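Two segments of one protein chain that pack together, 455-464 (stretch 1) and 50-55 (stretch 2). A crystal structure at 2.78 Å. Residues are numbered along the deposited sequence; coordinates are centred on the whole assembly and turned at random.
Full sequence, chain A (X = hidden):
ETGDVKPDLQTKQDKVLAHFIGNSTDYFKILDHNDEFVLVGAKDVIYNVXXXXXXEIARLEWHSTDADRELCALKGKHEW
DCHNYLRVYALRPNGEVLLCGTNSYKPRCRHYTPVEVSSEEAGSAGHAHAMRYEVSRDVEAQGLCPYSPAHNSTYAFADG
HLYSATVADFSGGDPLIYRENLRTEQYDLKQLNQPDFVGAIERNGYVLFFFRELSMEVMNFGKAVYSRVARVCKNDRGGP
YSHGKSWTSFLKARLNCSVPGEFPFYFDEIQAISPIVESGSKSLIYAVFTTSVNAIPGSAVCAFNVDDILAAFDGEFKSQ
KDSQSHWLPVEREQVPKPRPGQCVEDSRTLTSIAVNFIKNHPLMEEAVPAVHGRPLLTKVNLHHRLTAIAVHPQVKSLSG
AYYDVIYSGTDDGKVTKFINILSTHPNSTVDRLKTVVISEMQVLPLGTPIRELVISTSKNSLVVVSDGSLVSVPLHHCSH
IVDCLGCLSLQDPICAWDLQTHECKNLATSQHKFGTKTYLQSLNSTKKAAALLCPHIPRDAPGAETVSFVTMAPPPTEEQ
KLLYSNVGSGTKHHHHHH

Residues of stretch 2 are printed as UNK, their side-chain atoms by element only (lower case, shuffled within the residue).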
ATOM      1  N   ILE A 455       7.697   7.461  -6.129  1.00 61.01           N
ATOM      2  CA  ILE A 455       8.162   7.548  -7.505  1.00 59.70           C
ATOM      3  C   ILE A 455       7.864   8.941  -8.039  1.00 53.81           C
ATOM      4  O   ILE A 455       6.715   9.399  -7.997  1.00 62.29           O
ATOM      5  CB  ILE A 455       7.507   6.476  -8.389  1.00 51.16           C
ATOM      6  CG1 ILE A 455       8.127   5.104  -8.112  1.00 40.20           C
ATOM      7  CG2 ILE A 455       7.631   6.848  -9.856  1.00 50.91           C
ATOM      8  CD1 ILE A 455       7.612   4.016  -9.028  1.00 56.46           C
ATOM      9  N   SER A 456       8.898   9.607  -8.546  1.00 58.03           N
ATOM     10  CA  SER A 456       8.769  10.871  -9.269  1.00 72.64           C
ATOM     11  C   SER A 456       9.250  10.619 -10.695  1.00 68.78           C
ATOM     12  O   SER A 456      10.458  10.551 -10.947  1.00 60.80           O
ATOM     13  CB  SER A 456       9.570  11.982  -8.599  1.00 72.02           C
ATOM     14  OG  SER A 456       9.500  13.177  -9.361  1.00 69.95           O
ATOM     15  N   THR A 457       8.305  10.479 -11.625  1.00 67.17           N
ATOM     16  CA  THR A 457       8.670  10.126 -12.993  1.00 62.57           C
ATOM     17  C   THR A 457       9.334  11.290 -13.715  1.00 65.58           C
ATOM     18  O   THR A 457      10.266  11.088 -14.502  1.00 70.19           O
ATOM     19  CB  THR A 457       7.436   9.658 -13.761  1.00 64.48           C
ATOM     20  OG1 THR A 457       6.385  10.623 -13.617  1.00 61.95           O
ATOM     21  CG2 THR A 457       6.964   8.316 -13.232  1.00 57.75           C
ATOM     22  N   SER A 458       8.868  12.516 -13.463  1.00 71.98           N
ATOM     23  CA  SER A 458       9.407  13.669 -14.173  1.00 78.09           C
ATOM     24  C   SER A 458      10.867  13.919 -13.822  1.00 76.43           C
ATOM     25  O   SER A 458      11.642  14.357 -14.679  1.00 78.80           O
ATOM     26  CB  SER A 458       8.568  14.911 -13.871  1.00 76.63           C
ATOM     27  OG  SER A 458       8.704  15.294 -12.515  1.00 96.98           O
ATOM     28  N   LYS A 459      11.264  13.648 -12.581  1.00 70.46           N
ATOM     29  CA  LYS A 459      12.645  13.818 -12.156  1.00 72.31           C
ATOM     30  C   LYS A 459      13.452  12.529 -12.238  1.00 76.28           C
ATOM     31  O   LYS A 459      14.622  12.522 -11.840  1.00 84.51           O
ATOM     32  CB  LYS A 459      12.696  14.373 -10.729  1.00 64.40           C
ATOM     33  CG  LYS A 459      12.049  15.742 -10.582  1.00 73.80           C
ATOM     34  CD  LYS A 459      12.345  16.359  -9.224  1.00 76.65           C
ATOM     35  CE  LYS A 459      11.673  17.717  -9.072  1.00 82.51           C
ATOM     36  NZ  LYS A 459      12.098  18.686 -10.123  1.00 92.22           N
ATOM     37  N   ASN A 460      12.858  11.449 -12.750  1.00 77.44           N
ATOM     38  CA  ASN A 460      13.522  10.152 -12.882  1.00 75.70           C
ATOM     39  C   ASN A 460      14.151   9.726 -11.556  1.00 71.51           C
ATOM     40  O   ASN A 460      15.328   9.366 -11.479  1.00 67.04           O
ATOM     41  CB  ASN A 460      14.562  10.184 -14.005  1.00 57.05           C
ATOM     42  CG  ASN A 460      15.008   8.797 -14.428  1.00 68.64           C
ATOM     43  OD1 ASN A 460      14.268   8.071 -15.092  1.00 76.36           O
ATOM     44  ND2 ASN A 460      16.227   8.427 -14.053  1.00 66.72           N
ATOM     45  N   SER A 461      13.346   9.773 -10.497  1.00 72.14           N
ATOM     46  CA  SER A 461      13.837   9.580  -9.141  1.00 75.02           C
ATOM     47  C   SER A 461      12.962   8.580  -8.400  1.00 70.89           C
ATOM     48  O   SER A 461      11.737   8.732  -8.354  1.00 60.68           O
ATOM     49  CB  SER A 461      13.872  10.910  -8.379  1.00 72.05           C
ATOM     50  OG  SER A 461      14.336  10.728  -7.054  1.00 91.39           O
ATOM     51  N   LEU A 462      13.594   7.561  -7.829  1.00 61.63           N
ATOM     52  CA  LEU A 462      12.950   6.662  -6.883  1.00 57.47           C
ATOM     53  C   LEU A 462      13.461   7.013  -5.493  1.00 49.51           C
ATOM     54  O   LEU A 462      14.674   7.026  -5.261  1.00 62.54           O
ATOM     55  CB  LEU A 462      13.245   5.201  -7.218  1.00 45.21           C
ATOM     56  CG  LEU A 462      12.784   4.174  -6.180  1.00 43.34           C
ATOM     57  CD1 LEU A 462      11.268   4.114  -6.120  1.00 60.38           C
ATOM     58  CD2 LEU A 462      13.368   2.802  -6.469  1.00 42.66           C
ATOM     59  N   VAL A 463      12.545   7.309  -4.578  1.00 55.73           N
ATOM     60  CA  VAL A 463      12.897   7.742  -3.231  1.00 65.61           C
ATOM     61  C   VAL A 463      12.629   6.586  -2.281  1.00 61.48           C
ATOM     62  O   VAL A 463      11.470   6.236  -2.022  1.00 62.28           O
ATOM     63  CB  VAL A 463      12.121   8.997  -2.813  1.00 67.72           C
ATOM     64  CG1 VAL A 463      12.511   9.410  -1.396  1.00 71.08           C
ATOM     65  CG2 VAL A 463      12.380  10.128  -3.795  1.00 65.70           C
ATOM     66  N   VAL A 464      13.696   5.991  -1.762  1.00 60.28           N
ATOM     67  CA  VAL A 464      13.578   4.942  -0.757  1.00 53.71           C
ATOM     68  C   VAL A 464      13.444   5.586   0.616  1.00 57.08           C
ATOM     69  O   VAL A 464      14.153   6.546   0.942  1.00 77.98           O
ATOM     70  CB  VAL A 464      14.790   3.998  -0.822  1.00 50.17           C
ATOM     71  CG1 VAL A 464      14.673   2.905   0.228  1.00 48.68           C
ATOM     72  CG2 VAL A 464      14.913   3.402  -2.214  1.00 45.31           C
ATOM     73  N   UNK A  50      11.898  18.951  -0.921  1.00103.30           N
ATOM     74  CA  UNK A  50      11.931  18.966  -2.376  1.00 95.22           C
ATOM     75  C   UNK A  50      12.593  17.696  -2.899  1.00 95.81           C
ATOM     76  O   UNK A  50      13.531  17.174  -2.292  1.00 99.30           O
ATOM     77  c   UNK A  50      12.681  20.202  -2.873  1.00 91.59           C
ATOM     78  o   UNK A  50      12.837  20.168  -4.280  1.00 98.85           O
ATOM     79  N   UNK A  51      12.101  17.197  -4.032  1.00 97.26           N
ATOM     80  CA  UNK A  51      12.538  15.906  -4.548  1.00 98.60           C
ATOM     81  C   UNK A  51      13.739  15.986  -5.480  1.00106.78           C
ATOM     82  O   UNK A  51      14.332  14.944  -5.783  1.00107.19           O
ATOM     83  c   UNK A  51       9.337  13.755  -5.213  1.00 69.76           C
ATOM     84  c   UNK A  51      10.995  13.676  -3.342  1.00 96.12           C
ATOM     85  c   UNK A  51      11.386  15.207  -5.281  1.00 84.32           C
ATOM     86  c   UNK A  51      10.330  14.557  -4.386  1.00 84.98           C
ATOM     87  N   UNK A  52      14.120  17.178  -5.941  1.00110.43           N
ATOM     88  CA  UNK A  52      15.229  17.267  -6.886  1.00127.87           C
ATOM     89  C   UNK A  52      16.564  16.982  -6.206  1.00133.31           C
ATOM     90  O   UNK A  52      17.434  16.325  -6.789  1.00141.98           O
ATOM     91  o   UNK A  52      15.210  19.613  -5.374  1.00139.43           O
ATOM     92  c   UNK A  52      15.240  18.639  -7.561  1.00133.66           C
ATOM     93  c   UNK A  52      15.423  19.775  -6.576  1.00137.11           C
ATOM     94  n   UNK A  52      15.814  20.939  -7.084  1.00137.76           N
ATOM     95  N   UNK A  53      16.741  17.454  -4.974  1.00121.81           N
ATOM     96  CA  UNK A  53      17.982  17.227  -4.259  1.00111.84           C
ATOM     97  C   UNK A  53      17.781  16.730  -2.842  1.00100.83           C
ATOM     98  O   UNK A  53      18.725  16.719  -2.044  1.00 92.32           O
ATOM     99  N   UNK A  54      16.555  16.307  -2.527  1.00 97.98           N
ATOM    100  CA  UNK A  54      16.182  15.881  -1.175  1.00 93.07           C
ATOM    101  C   UNK A  54      16.556  16.943  -0.145  1.00 97.94           C
ATOM    102  O   UNK A  54      17.029  16.640   0.952  1.00100.88           O
ATOM    103  c   UNK A  54      16.806  14.529  -0.821  1.00 80.24           C
ATOM    104  c   UNK A  54      16.198  13.302  -1.502  1.00 76.64           C
ATOM    105  c   UNK A  54      14.680  13.329  -1.409  1.00 69.84           C
ATOM    106  c   UNK A  54      16.751  12.023  -0.895  1.00 76.85           C
ATOM    107  N   UNK A  55      16.346  18.203  -0.508  1.00 96.48           N
ATOM    108  CA  UNK A  55      16.661  19.329   0.356  1.00106.73           C
ATOM    109  C   UNK A  55      15.390  19.856   1.007  1.00109.37           C
ATOM    110  O   UNK A  55      14.330  19.912   0.377  1.00104.07           O
ATOM    111  c   UNK A  55      19.583  19.574   0.336  1.00117.21           C
ATOM    112  c   UNK A  55      18.776  20.084  -0.851  1.00120.50           C
ATOM    113  c   UNK A  55      17.361  20.443  -0.425  1.00111.59           C
ATOM    114  c   UNK A  55      20.937  19.034  -0.095  1.00 99.91           C
ATOM    115  n   UNK A  55      21.799  20.093  -0.684  1.00 96.78           N
TER

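Position 50 carries two side-chain atoms, one carbon followed by one oxygen, the pattern of a hydroxymethyl group. The CA-to-CB bond points sideways, and the side chain comes no nearer than 5.5 Å to stretch 1. This is Ser-50.

At position 51 there are four carbons and no heteroatom, with the fork at the second carbon. One terminal carbon lies 3.8 Å from CB of Ser-456, and the other lies 3.8 Å from CG2 of Val-463. A fork one carbon beyond CB, ending in two methyls, defines Leu-51, with chi1 in m and chi2 in t. Its methyls therefore reach two different strand segments: CD1 meets Ser-456, and CD2 meets Val-463.

Position 52 has two carbons, the second bearing one oxygen and one nitrogen, a short planar amide. Its CB lies 4.0 Å from CE of Lys-459, and its backbone N is 3.8 Å from CD of the same lysine, but the end of the side chain leads away from stretch 1. The residue is Asn-52. Although poorly ordered, its amide serves its own loop: OG of Ser-50 donates a hydrogen bond to OD1 of Asn-52 at 2.7 Å.

Position 53 has no side-chain atoms and makes no contact with stretch 1; it is Gly-53. Its N also donates to OD1 of Asn-52, at 2.7 Å, but the bond is weak, with an angle of 122° at the hydrogen.

Position 54 again shows four carbons forked at the second. CA-to-CB points sideways, yet the end of the side chain comes nearer, placing one terminal carbon 4.5 Å from CG1 of Val-463. This is Leu-54, and the approaching atom is CD2.

Position 55 is an unbranched run of four carbons ending in nitrogen, out of reach of stretch 1: Lys-55. Its backbone O accepts a hydrogen bond from N of Ser-50 at 2.9 Å, closing the loop.

The contact rests on van der Waals packing, for no hydrogen bond crosses between the stretches. Stretch 1 is a hairpin whose strands are joined by reciprocal backbone hydrogen bonds between Ser-456 and Ser-461, with a type I turn from Thr-457 to Asn-460. Ser-456, Ser-461 and Val-463 direct their CB atoms toward the loop, and Leu-51, which has the largest covered area, packs against them. Both serine hydroxyls are hydrogen-bonded elsewhere in the structure. At the turn, the aliphatic part of Lys-459 lies along Leu-51 and Asn-52, its CD 4.0 Å from C of Leu-51.

Stretch 2 50-55: SLNGLK
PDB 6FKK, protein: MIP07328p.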